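Local atomic coordinates of secreted protein (Streptomyces lividans TK24, PDB entry 5LXZ), a protein that probably acts as a mononuclear copper-radical oxidase of the AA5 family, related to galactose oxidase and built around a beta-propeller of Kelch type. Residues Tyr24-Ile29 / Met41-Gly46; Leu113-Asn118 / Leu171-Val176; Asp345-Glu350 / Ser376-Glu381; Arg530-Val535 / Phe561-Asp566. The protein carries 1 engineered substitution. One frame throughout, in Å; residues are numbered along the deposited sequence.

Contact 1: residues Tyr24-Ile29 / Met41-Gly46; sequences YRQNTI and MVAGSG
Residues 24-29 form an irregular approach to strand 30-33, and they run alongside the end of strand 39-44, the neighbouring strand of an antiparallel sheet that resembles a propeller blade in this galactose oxidase-like fold. One backbone bond fixes the alignment: Ile29 N donates to Val42 O at 2.9 Å, almost straight and in the carbonyl plane. Beyond it strand 39-44 ends in a classic beta bulge, where Ala43 and Gly44 both face Asp58, and in a type II' turn from Ala43 to Gly46. The turn carries the chain round to Asn27.

Two side-chain amides hold the approaching loop. Gln26 has its CG in the crowded position between backbone N and carbonyl carbon (chi1 63°), with the rest of the chain extended, so that its amide reaches Met41. There NE2 gives one hydrogen to Met41 O at 3.0 Å, coming from above the carbonyl plane, and the other to Thr28 OG1 at 3.0 Å. Both acceptors lie in the amide plane, so the pair of bonds fixes the rotation of the group. Ala43 CB fills the angle between this amide, 3.7 Å from Gln26 CD, and Asn27 O. Met41 passes obliquely across Thr28, its CE near OG1. Ile29 rests its CD1 on Gly46 and also touches His461, a copper ligand; its side chain is about 5 Å from the copper ion. The bond from Asn27 ND2 to Gly46 O measures 2.8 Å, is nearly linear at 176°, and lies on a lone pair of the carbonyl oxygen.

Contact 2: residues Leu113-Asn118 / Leu171-Val176; sequences LMVVHN and LGRIYV
Arg173 NH1 is gripped twice, by a salt bridge to Asp219 OD1 and a hydrogen bond to Ile268 O. One face of the guanidinium so held is covered by a methyl of Leu113: CD1 stands over its centre, 3.7 Å from Arg173 CZ. The Arg173 chain leaves with CG beside the backbone N and bends at chi3 (-36°), which turns the flat group to meet the side chain of Leu113. The other methyl of Leu113, CD2, lies against the backbone of Tyr175.

Beneath these side chains run two antiparallel strands of the GlxA beta-barrel domain, 111-118 and 164-177, whose short segments meet at 149°. Four backbone bonds join residues 113-118 to 171-176, and the ladder runs on to Gly170 and Gly112. Met114 and Ile174 exchange one pair, with Met114 N to Ile174 O at 2.8 Å, and Val116 and Gly172 exchange the other, with Gly172 N to Val116 O at 2.9 Å. Between these hydrogen-bonded pairs, Val115 faces Arg173 as a non-hydrogen-bonded pair.

The face bearing Leu113, Val115 and His117 also receives Leu171, whose CD2 sits 3.6 Å from the centroid of the His117 imidazole, a CH-pi contact close to the ring normal. His117 ND1 donates to Val115 O at 3.2 Å, holding the ring's rotation, and Tyr207 stacks with the same ring. On the reverse face the segments meet through apolar side chains. Val116 CG2 and Ile174 CG2 lie side by side, 4.0 Å apart, while Met114, bent at chi2 and chi3, crosses Val176 obliquely, CB against CG1 and CE against CG2; Phe133 lies against Met114, Val116 and Val176.

Contact 3: residues Asp345-Glu350 / Ser376-Glu381; sequences DANMLE and SKLSSE
A sulfur set squarely above a peptide group is the oddest feature here: Met348 SD stands over the plane of the Ser379-Ser380 peptide, 3.4 Å from Ser379 C and 3.5 Å from Ser380 N. An extended chain (chi2 -175°) carries the sulfur there, with CG beside the backbone N. Its neighbour on this side is Leu378, which crosses Met348 at about a right angle and brings CB to both SD and CE of the methionine. The outer end of Leu378, at CD1, meets Asn347 ND2 at 3.7 Å.

The two segments are irregular loops of the Kelch-type propeller. Residues 345-350 lie between strands 337-339 and 353-356 of successive four-stranded sheets, and residues 376-381 lead into strand 383-387 of the second. Each loop is shaped by a small turn. Asp345 opens a type I turn closed by Met348 N to Asp345 O, and Ser376 OG accepts from Leu378 N in an ST turn.

Asp345 itself has a left-handed backbone (phi 55°) and turns its carboxylate to Ser380. The serine hydroxyl, anti to its backbone N (chi1 -180°), donates to the anti lone pair of Asp345 OD2 at a short 2.6 Å, and OG also accepts from Lys382 N. The same OD2 accepts from a water at 2.7 Å, which in turn accepts from Glu381 N at 3.0 Å. An alanine in place of Asp345 would probably leave the Ser380 hydroxyl without its acceptor and undo the water bridge to Glu381. Two donated hydrogens are likely to stabilise the carboxylate as the charged form.

Contact 4: residues Arg530-Val535 / Phe561-Asp566; sequences RAASTV and FKADGD
In the galactose oxidase-like early set domain, a short 3-10 turn ending at Thr534 leads into strand 535-541 and lies over the end of its antiparallel neighbour, strand 556-564. The turn holds itself by Ala531 O, which accepts from both Thr534 N and Thr534 OG1.

Where strand 535-541 begins, Val535 CG1 sits over one face of the Phe561 ring, offset toward the rim and 4.1 Å from its centroid, a CH-pi contact. The ring gets there with CG in the crowded position (chi1 64°), and its CZ abuts Val535 O at 3.4 Å. Ala532 CB meets Ala563 CB at 4.0 Å and Gly565 O at 3.5 Å, and Asp566 CB lies against Arg530 CA. An alanine in place of Phe561 would probably lose the ring face under Val535 CG1 and the contact with Val535 O.

Polar contact goes through one water, which donates to Arg530 O at 3.0 Å and Gly565 O at 2.9 Å and accepts from Ser533 N at 2.9 Å. Direct touching is mostly by methyls and one ring, so turn and strand end are joined by apolar packing and a single water, and solvent partly meets the turn's polar backbone.

The four contacts follow one another along the chain, so none nests in or crosses another. Contact 1 closes a short loop around strand 30-33 and fixes the entry to the blade-like sheet beside the copper site to which His461 belongs. In the beta-barrel domain contact 2 brings strand 164-177 back against strand 111-118 after more than fifty residues. Contact 3 follows in the propeller, joining the loop between two successive sheets to a loop of the second. Contact 4, in the early set domain, closes a loop through strands 535-541 and 556-564 by setting the turn before the first against the end of the second; its centre is about 66 Å from that of contact 2.

Contact 1: residues Tyr24-Ile29 / Met41-Gly46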
loop_
_atom_site.group_PDB
_atom_site.type_symbol
_atom_site.label_atom_id
_atom_site.label_comp_id
_atom_site.label_asym_id
_atom_site.label_seq_id
_atom_site.Cartn_x
_atom_site.Cartn_y
_atom_site.Cartn_z
ATOM N N TYR A 24 23.819 5.679 6.706
ATOM C CA TYR A 24 22.538 6.093 6.105
ATOM C C TYR A 24 21.607 4.934 5.887
ATOM O O TYR A 24 20.448 5.152 5.431
ATOM C CB TYR A 24 22.741 6.821 4.787
ATOM C CG TYR A 24 23.479 8.102 4.964
ATOM C CD1 TYR A 24 22.868 9.193 5.564
ATOM C CD2 TYR A 24 24.797 8.227 4.577
ATOM C CE1 TYR A 24 23.556 10.382 5.752
ATOM C CE2 TYR A 24 25.492 9.413 4.745
ATOM C CZ TYR A 24 24.867 10.487 5.328
ATOM O OH TYR A 24 25.556 11.662 5.534
ATOM N N ARG A 25 22.033 3.719 6.184
ATOM C CA ARG A 25 21.130 2.579 5.955
ATOM C C ARG A 25 19.929 2.637 6.898
ATOM O O ARG A 25 19.987 3.180 7.991
ATOM C CB ARG A 25 21.849 1.264 6.093
ATOM C CG ARG A 25 22.853 1.095 4.991
ATOM C CD ARG A 25 23.592 -0.218 5.105
ATOM N NE ARG A 25 24.791 -0.148 4.270
ATOM C CZ ARG A 25 25.737 -1.087 4.197
ATOM N NH1 ARG A 25 25.629 -2.213 4.892
ATOM N NH2 ARG A 25 26.781 -0.896 3.394
ATOM N N GLN A 26 18.812 2.081 6.439
ATOM C CA GLN A 26 17.622 1.948 7.245
ATOM C C GLN A 26 16.769 0.895 6.604
ATOM O O GLN A 26 17.088 0.401 5.519
ATOM C CB GLN A 26 16.854 3.285 7.317
ATOM C CG GLN A 26 16.384 3.704 5.954
ATOM C CD GLN A 26 15.521 4.958 5.956
ATOM O OE1 GLN A 26 15.623 5.818 6.852
ATOM N NE2 GLN A 26 14.679 5.081 4.943
ATOM N N ASN A 27 15.673 0.581 7.263
ATOM C CA ASN A 27 14.696 -0.367 6.733
ATOM C C ASN A 27 13.582 0.409 6.023
ATOM O O ASN A 27 12.548 0.665 6.620
ATOM C CB ASN A 27 14.102 -1.223 7.831
ATOM C CG ASN A 27 15.137 -2.077 8.558
ATOM O OD1 ASN A 27 16.295 -2.170 8.151
ATOM N ND2 ASN A 27 14.690 -2.725 9.608
ATOM N N THR A 28 13.822 0.781 4.776
ATOM C CA THR A 28 12.827 1.562 4.048
ATOM C C THR A 28 11.585 0.724 3.773
ATOM O O THR A 28 11.643 -0.311 3.108
ATOM C CB THR A 28 13.386 2.079 2.702
ATOM O OG1 THR A 28 14.575 2.828 2.958
ATOM C CG2 THR A 28 12.358 2.958 1.992
ATOM N N ILE A 29 10.451 1.219 4.221
ATOM C CA ILE A 29 9.154 0.543 4.059
ATOM C C ILE A 29 8.177 1.376 3.202
ATOM O O ILE A 29 7.255 0.817 2.616
ATOM C CB ILE A 29 8.546 0.182 5.423
ATOM C CG1 ILE A 29 9.487 -0.841 6.102
ATOM C CG2 ILE A 29 7.145 -0.377 5.321
ATOM C CD1 ILE A 29 9.180 -1.051 7.556
ATOM N N MET A 41 12.347 8.382 1.550
ATOM C CA MET A 41 12.401 6.986 1.953
ATOM C C MET A 41 12.121 6.915 3.441
ATOM O O MET A 41 12.918 7.430 4.259
ATOM C CB MET A 41 13.779 6.422 1.618
ATOM C CG MET A 41 14.092 6.541 0.130
ATOM S SD MET A 41 15.785 6.119 -0.301
ATOM C CE MET A 41 15.613 4.341 -0.178
ATOM N N VAL A 42 11.027 6.278 3.823
ATOM C CA VAL A 42 10.573 6.299 5.197
ATOM C C VAL A 42 10.680 4.908 5.803
ATOM O O VAL A 42 10.159 3.934 5.272
ATOM C CB VAL A 42 9.130 6.810 5.342
ATOM C CG1 VAL A 42 8.759 6.942 6.802
ATOM C CG2 VAL A 42 8.942 8.133 4.625
ATOM N N ALA A 43 11.418 4.846 6.902
ATOM C CA ALA A 43 11.511 3.659 7.687
ATOM C C ALA A 43 10.668 3.724 8.938
ATOM O O ALA A 43 10.152 2.714 9.365
ATOM C CB ALA A 43 12.971 3.424 8.078
ATOM N N GLY A 44 10.556 4.892 9.562
ATOM C CA GLY A 44 10.045 4.914 10.927
ATOM C C GLY A 44 10.977 4.060 11.774
ATOM O O GLY A 44 12.197 4.133 11.595
ATOM N N SER A 45 10.416 3.242 12.652
ATOM C CA SER A 45 11.225 2.315 13.425
ATOM C C SER A 45 11.650 1.093 12.616
ATOM O O SER A 45 12.438 0.278 13.082
ATOM C CB SER A 45 10.497 1.881 14.687
ATOM O OG SER A 45 9.272 1.262 14.344
ATOM N N GLY A 46 11.145 0.954 11.394
ATOM C CA GLY A 46 11.699 -0.012 10.451
ATOM C C GLY A 46 11.279 -1.443 10.718
ATOM O O GLY A 46 11.978 -2.380 10.294
#

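Contact 2: residues Leu113-Asn118 / Leu171-Val176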
loop_
_atom_site.group_PDB
_atom_site.type_symbol
_atom_site.label_atom_id
_atom_site.label_comp_id
_atom_site.label_asym_id
_atom_site.label_seq_id
_atom_site.Cartn_x
_atom_site.Cartn_y
_atom_site.Cartn_z
ATOM N N LEU A 113 -3.503 -11.794 20.466
ATOM C CA LEU A 113 -4.339 -11.113 21.452
ATOM C C LEU A 113 -5.826 -11.240 21.159
ATOM O O LEU A 113 -6.272 -11.027 20.036
ATOM C CB LEU A 113 -3.947 -9.652 21.637
ATOM C CG LEU A 113 -2.528 -9.468 22.167
ATOM C CD1 LEU A 113 -2.213 -7.989 22.228
ATOM C CD2 LEU A 113 -2.330 -10.122 23.521
ATOM N N MET A 114 -6.569 -11.655 22.177
ATOM C CA MET A 114 -8.019 -11.603 22.170
ATOM C C MET A 114 -8.481 -10.366 22.910
ATOM O O MET A 114 -8.037 -10.115 24.054
ATOM C CB MET A 114 -8.548 -12.838 22.900
ATOM C CG MET A 114 -10.053 -13.012 22.923
ATOM S SD MET A 114 -10.745 -13.368 21.301
ATOM C CE MET A 114 -9.914 -14.883 20.859
ATOM N N VAL A 115 -9.354 -9.577 22.287
ATOM C CA VAL A 115 -9.947 -8.422 22.965
ATOM C C VAL A 115 -11.279 -8.887 23.484
ATOM O O VAL A 115 -12.208 -9.094 22.726
ATOM C CB VAL A 115 -10.101 -7.223 22.045
ATOM C CG1 VAL A 115 -10.753 -6.053 22.798
ATOM C CG2 VAL A 115 -8.750 -6.868 21.477
ATOM N N VAL A 116 -11.404 -9.047 24.802
ATOM C CA VAL A 116 -12.653 -9.500 25.368
ATOM C C VAL A 116 -13.511 -8.276 25.639
ATOM O O VAL A 116 -13.022 -7.286 26.198
ATOM C CB VAL A 116 -12.440 -10.329 26.651
ATOM C CG1 VAL A 116 -13.756 -10.893 27.164
ATOM C CG2 VAL A 116 -11.367 -11.409 26.458
ATOM N N HIS A 117 -14.769 -8.380 25.252
ATOM C CA HIS A 117 -15.783 -7.348 25.376
ATOM C C HIS A 117 -16.744 -7.724 26.492
ATOM O O HIS A 117 -17.170 -8.842 26.561
ATOM C CB HIS A 117 -16.583 -7.228 24.087
ATOM C CG HIS A 117 -15.864 -6.552 22.980
ATOM N ND1 HIS A 117 -14.686 -7.041 22.460
ATOM C CD2 HIS A 117 -16.152 -5.441 22.277
ATOM C CE1 HIS A 117 -14.273 -6.249 21.493
ATOM N NE2 HIS A 117 -15.146 -5.282 21.348
ATOM N N ASN A 118 -17.039 -6.766 27.380
ATOM C CA ASN A 118 -18.048 -6.946 28.423
ATOM C C ASN A 118 -19.094 -5.857 28.241
ATOM O O ASN A 118 -18.800 -4.672 28.454
ATOM C CB ASN A 118 -17.386 -6.862 29.783
ATOM C CG ASN A 118 -18.387 -6.931 30.927
ATOM O OD1 ASN A 118 -19.530 -7.361 30.766
ATOM N ND2 ASN A 118 -17.930 -6.531 32.118
ATOM N N LEU A 171 -13.274 -3.514 27.911
ATOM C CA LEU A 171 -12.330 -4.202 27.023
ATOM C C LEU A 171 -11.173 -4.713 27.825
ATOM O O LEU A 171 -10.557 -3.952 28.598
ATOM C CB LEU A 171 -11.836 -3.253 25.929
ATOM C CG LEU A 171 -12.871 -2.618 24.997
ATOM C CD1 LEU A 171 -12.229 -1.655 24.012
ATOM C CD2 LEU A 171 -13.692 -3.648 24.246
ATOM N N GLY A 172 -10.876 -5.990 27.676
ATOM C CA GLY A 172 -9.752 -6.625 28.313
ATOM C C GLY A 172 -8.990 -7.467 27.313
ATOM O O GLY A 172 -9.561 -8.387 26.738
ATOM N N ARG A 173 -7.711 -7.181 27.132
ATOM C CA ARG A 173 -6.867 -7.961 26.233
ATOM C C ARG A 173 -6.186 -9.105 26.922
ATOM O O ARG A 173 -5.650 -8.943 28.018
ATOM C CB ARG A 173 -5.828 -7.066 25.576
ATOM C CG ARG A 173 -6.481 -5.931 24.829
ATOM C CD ARG A 173 -5.587 -5.191 23.875
ATOM N NE ARG A 173 -4.221 -5.069 24.358
ATOM C CZ ARG A 173 -3.171 -4.745 23.602
ATOM N NH1 ARG A 173 -3.297 -4.456 22.289
ATOM N NH2 ARG A 173 -1.975 -4.679 24.183
ATOM N N ILE A 174 -6.137 -10.254 26.264
ATOM C CA ILE A 174 -5.476 -11.436 26.783
ATOM C C ILE A 174 -4.873 -12.279 25.659
ATOM O O ILE A 174 -5.510 -12.501 24.615
ATOM C CB ILE A 174 -6.453 -12.239 27.653
ATOM C CG1 ILE A 174 -5.745 -13.332 28.430
ATOM C CG2 ILE A 174 -7.618 -12.808 26.850
ATOM C CD1 ILE A 174 -4.798 -12.772 29.493
ATOM N N TYR A 175 -3.656 -12.779 25.865
ATOM C CA TYR A 175 -3.043 -13.675 24.923
ATOM C C TYR A 175 -3.789 -15.012 24.957
ATOM O O TYR A 175 -4.039 -15.575 26.042
ATOM C CB TYR A 175 -1.536 -13.852 25.223
ATOM C CG TYR A 175 -0.877 -14.859 24.342
ATOM C CD1 TYR A 175 -0.540 -14.549 23.002
ATOM C CD2 TYR A 175 -0.612 -16.149 24.785
ATOM C CE1 TYR A 175 0.046 -15.467 22.178
ATOM C CE2 TYR A 175 -0.021 -17.093 23.946
ATOM C CZ TYR A 175 0.305 -16.755 22.650
ATOM O OH TYR A 175 0.849 -17.666 21.820
ATOM N N VAL A 176 -4.103 -15.527 23.781
ATOM C CA VAL A 176 -4.664 -16.834 23.609
ATOM C C VAL A 176 -3.846 -17.646 22.632
ATOM O O VAL A 176 -3.151 -17.103 21.778
ATOM C CB VAL A 176 -6.156 -16.806 23.202
ATOM C CG1 VAL A 176 -6.959 -16.054 24.236
ATOM C CG2 VAL A 176 -6.333 -16.215 21.810
#

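Contact 3: residues Asp345-Glu350 / Ser376-Glu381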
loop_
_atom_site.group_PDB
_atom_site.type_symbol
_atom_site.label_atom_id
_atom_site.label_comp_id
_atom_site.label_asym_id
_atom_site.label_seq_id
_atom_site.Cartn_x
_atom_site.Cartn_y
_atom_site.Cartn_z
ATOM N N ASP A 345 -9.382 -15.818 -8.238
ATOM C CA ASP A 345 -8.528 -15.813 -7.017
ATOM C C ASP A 345 -8.995 -14.708 -6.080
ATOM O O ASP A 345 -8.192 -13.948 -5.542
ATOM C CB ASP A 345 -7.025 -15.731 -7.337
ATOM C CG ASP A 345 -6.524 -16.975 -8.048
ATOM O OD1 ASP A 345 -7.214 -18.014 -7.892
ATOM O OD2 ASP A 345 -5.460 -16.908 -8.652
ATOM N N ALA A 346 -10.320 -14.616 -5.887
ATOM C CA ALA A 346 -10.880 -13.611 -4.995
ATOM C C ALA A 346 -10.529 -13.890 -3.535
ATOM O O ALA A 346 -10.614 -13.005 -2.680
ATOM C CB ALA A 346 -12.365 -13.522 -5.192
ATOM N N ASN A 347 -10.076 -15.117 -3.265
ATOM C CA ASN A 347 -9.537 -15.532 -2.004
ATOM C C ASN A 347 -8.043 -15.264 -1.824
ATOM O O ASN A 347 -7.456 -15.667 -0.822
ATOM C CB ASN A 347 -9.846 -17.024 -1.795
ATOM C CG ASN A 347 -9.222 -17.925 -2.858
ATOM O OD1 ASN A 347 -8.963 -17.532 -3.983
ATOM N ND2 ASN A 347 -8.970 -19.171 -2.461
ATOM N N MET A 348 -7.434 -14.588 -2.813
ATOM C CA MET A 348 -5.981 -14.291 -2.842
ATOM C C MET A 348 -5.784 -12.852 -3.235
ATOM O O MET A 348 -5.047 -12.572 -4.187
ATOM C CB MET A 348 -5.229 -15.210 -3.786
ATOM C CG MET A 348 -5.499 -16.660 -3.480
ATOM S SD MET A 348 -4.444 -17.694 -4.541
ATOM C CE MET A 348 -5.443 -19.152 -4.741
ATOM N N LEU A 349 -6.461 -11.945 -2.517
ATOM C CA LEU A 349 -6.318 -10.519 -2.787
ATOM C C LEU A 349 -5.453 -9.805 -1.767
ATOM O O LEU A 349 -4.972 -8.692 -2.059
ATOM C CB LEU A 349 -7.699 -9.884 -2.820
ATOM C CG LEU A 349 -8.521 -10.255 -4.055
ATOM C CD1 LEU A 349 -9.969 -9.758 -3.895
ATOM C CD2 LEU A 349 -7.878 -9.628 -5.284
ATOM N N GLU A 350 -5.180 -10.399 -0.613
ATOM C CA GLU A 350 -4.231 -9.788 0.303
ATOM C C GLU A 350 -2.853 -9.787 -0.306
ATOM O O GLU A 350 -2.398 -10.799 -0.849
ATOM C CB GLU A 350 -4.192 -10.546 1.633
ATOM C CG GLU A 350 -5.469 -10.326 2.459
ATOM C CD GLU A 350 -5.394 -10.799 3.909
ATOM O OE1 GLU A 350 -4.281 -11.129 4.405
ATOM O OE2 GLU A 350 -6.472 -10.815 4.566
ATOM N N SER A 376 -1.649 -17.622 5.090
ATOM C CA SER A 376 -1.958 -18.675 4.153
ATOM C C SER A 376 -0.820 -18.994 3.213
ATOM O O SER A 376 -0.049 -18.100 2.772
ATOM C CB SER A 376 -3.135 -18.233 3.316
ATOM O OG SER A 376 -3.506 -19.131 2.287
ATOM N N LYS A 377 -0.736 -20.279 2.849
ATOM C CA LYS A 377 0.172 -20.720 1.785
ATOM C C LYS A 377 -0.332 -20.474 0.388
ATOM O O LYS A 377 0.397 -20.693 -0.585
ATOM C CB LYS A 377 0.493 -22.224 1.940
ATOM C CG LYS A 377 1.258 -22.522 3.173
ATOM C CD LYS A 377 1.985 -23.858 3.095
ATOM C CE LYS A 377 3.098 -23.883 4.115
ATOM N NZ LYS A 377 4.133 -22.866 3.804
ATOM N N LEU A 378 -1.586 -20.088 0.222
ATOM C CA LEU A 378 -2.100 -19.827 -1.102
ATOM C C LEU A 378 -1.438 -18.572 -1.695
ATOM O O LEU A 378 -1.275 -17.586 -1.004
ATOM C CB LEU A 378 -3.607 -19.592 -1.054
ATOM C CG LEU A 378 -4.522 -20.704 -0.545
ATOM C CD1 LEU A 378 -5.958 -20.170 -0.486
ATOM C CD2 LEU A 378 -4.404 -21.874 -1.511
ATOM N N SER A 379 -1.122 -18.624 -2.972
ATOM C CA SER A 379 -0.678 -17.451 -3.732
ATOM C C SER A 379 -1.126 -17.534 -5.170
ATOM O O SER A 379 -1.256 -18.619 -5.740
ATOM C CB SER A 379 0.808 -17.195 -3.571
ATOM O OG SER A 379 1.565 -18.231 -4.179
ATOM N N SER A 380 -1.423 -16.363 -5.768
ATOM C CA SER A 380 -2.027 -16.255 -7.082
ATOM C C SER A 380 -1.002 -15.920 -8.159
ATOM O O SER A 380 -0.170 -15.031 -7.968
ATOM C CB SER A 380 -3.070 -15.137 -7.093
ATOM O OG SER A 380 -3.674 -15.016 -8.350
ATOM N N GLU A 381 -1.053 -16.609 -9.284
ATOM C CA GLU A 381 -0.278 -16.242 -10.433
ATOM C C GLU A 381 -1.053 -15.360 -11.422
ATOM O O GLU A 381 -0.547 -15.027 -12.494
ATOM C CB GLU A 381 0.276 -17.496 -11.143
ATOM C CG GLU A 381 -0.794 -18.307 -11.820
ATOM C CD GLU A 381 -0.246 -19.623 -12.366
ATOM O OE1 GLU A 381 0.601 -20.270 -11.710
ATOM O OE2 GLU A 381 -0.684 -19.944 -13.468
HETATM O O HOH W 1 -3.417 -18.459 -9.539
#

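Contact 4: residues Arg530-Val535 / Phe561-Asp566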
loop_
_atom_site.group_PDB
_atom_site.type_symbol
_atom_site.label_atom_id
_atom_site.label_comp_id
_atom_site.label_asym_id
_atom_site.label_seq_id
_atom_site.Cartn_x
_atom_site.Cartn_y
_atom_site.Cartn_z
ATOM N N ARG A 530 14.557 19.347 -29.687
ATOM C CA ARG A 530 15.144 19.181 -31.033
ATOM C C ARG A 530 14.556 17.958 -31.752
ATOM O O ARG A 530 14.379 17.966 -32.978
ATOM C CB ARG A 530 16.664 19.100 -30.938
ATOM C CG ARG A 530 17.294 20.414 -30.510
ATOM C CD ARG A 530 18.812 20.298 -30.416
ATOM N NE ARG A 530 19.231 19.372 -29.355
ATOM C CZ ARG A 530 19.362 19.676 -28.059
ATOM N NH1 ARG A 530 19.112 20.899 -27.594
ATOM N NH2 ARG A 530 19.745 18.730 -27.205
ATOM N N ALA A 531 14.186 16.934 -30.980
ATOM C CA ALA A 531 13.529 15.739 -31.498
ATOM C C ALA A 531 12.000 15.817 -31.505
ATOM O O ALA A 531 11.327 14.786 -31.550
ATOM C CB ALA A 531 13.975 14.549 -30.660
ATOM N N ALA A 532 11.429 17.018 -31.486
ATOM C CA ALA A 532 9.976 17.154 -31.410
ATOM C C ALA A 532 9.222 16.383 -32.484
ATOM O O ALA A 532 8.211 15.762 -32.203
ATOM C CB ALA A 532 9.545 18.615 -31.404
ATOM N N SER A 533 9.729 16.387 -33.723
ATOM C CA SER A 533 9.026 15.693 -34.800
ATOM C C SER A 533 9.048 14.155 -34.711
ATOM O O SER A 533 8.288 13.493 -35.409
ATOM C CB SER A 533 9.552 16.144 -36.169
ATOM O OG SER A 533 10.875 15.704 -36.336
ATOM N N THR A 534 9.870 13.601 -33.816
ATOM C CA THR A 534 9.908 12.184 -33.566
ATOM C C THR A 534 8.941 11.734 -32.461
ATOM O O THR A 534 8.785 10.546 -32.249
ATOM C CB THR A 534 11.323 11.717 -33.168
ATOM O OG1 THR A 534 11.648 12.154 -31.845
ATOM C CG2 THR A 534 12.368 12.257 -34.193
ATOM N N VAL A 535 8.318 12.680 -31.764
ATOM C CA VAL A 535 7.515 12.309 -30.588
ATOM C C VAL A 535 6.237 11.627 -31.051
ATOM O O VAL A 535 5.533 12.135 -31.937
ATOM C CB VAL A 535 7.225 13.565 -29.740
ATOM C CG1 VAL A 535 6.218 13.267 -28.636
ATOM C CG2 VAL A 535 8.505 14.084 -29.138
ATOM N N PHE A 561 -0.735 16.489 -28.318
ATOM C CA PHE A 561 0.416 17.350 -28.568
ATOM C C PHE A 561 0.529 17.696 -30.047
ATOM O O PHE A 561 -0.009 17.009 -30.887
ATOM C CB PHE A 561 1.707 16.674 -28.146
ATOM C CG PHE A 561 2.038 15.436 -28.932
ATOM C CD1 PHE A 561 1.577 14.192 -28.549
ATOM C CD2 PHE A 561 2.855 15.519 -30.048
ATOM C CE1 PHE A 561 1.911 13.054 -29.266
ATOM C CE2 PHE A 561 3.179 14.384 -30.770
ATOM C CZ PHE A 561 2.708 13.161 -30.387
ATOM N N LYS A 562 1.270 18.758 -30.286
ATOM C CA LYS A 562 1.636 19.157 -31.662
ATOM C C LYS A 562 3.114 19.536 -31.679
ATOM O O LYS A 562 3.605 20.231 -30.817
ATOM C CB LYS A 562 0.755 20.311 -32.128
ATOM C CG LYS A 562 -0.610 19.888 -32.646
ATOM N N ALA A 563 3.831 19.124 -32.720
ATOM C CA ALA A 563 5.236 19.487 -32.878
ATOM C C ALA A 563 5.319 20.472 -34.037
ATOM O O ALA A 563 4.621 20.306 -35.035
ATOM C CB ALA A 563 6.045 18.258 -33.208
ATOM N N ASP A 564 6.153 21.475 -33.871
ATOM C CA ASP A 564 6.472 22.427 -34.945
ATOM C C ASP A 564 7.932 22.836 -34.776
ATOM O O ASP A 564 8.291 23.565 -33.861
ATOM C CB ASP A 564 5.540 23.603 -34.824
ATOM C CG ASP A 564 5.697 24.593 -35.950
ATOM O OD1 ASP A 564 6.318 24.261 -36.981
ATOM O OD2 ASP A 564 5.180 25.713 -35.786
ATOM N N GLY A 565 8.799 22.335 -35.651
ATOM C CA GLY A 565 10.223 22.630 -35.506
ATOM C C GLY A 565 10.711 22.004 -34.217
ATOM O O GLY A 565 10.485 20.818 -33.987
ATOM N N ASP A 566 11.370 22.790 -33.380
ATOM C CA ASP A 566 11.900 22.276 -32.120
ATOM C C ASP A 566 10.938 22.550 -30.944
ATOM O O ASP A 566 11.371 22.494 -29.792
ATOM C CB ASP A 566 13.310 22.826 -31.848
ATOM C CG ASP A 566 13.343 24.329 -31.563
ATOM O OD1 ASP A 566 12.341 25.041 -31.817
ATOM O OD2 ASP A 566 14.410 24.828 -31.069
HETATM O O HOH W 2 11.755 18.290 -34.463
#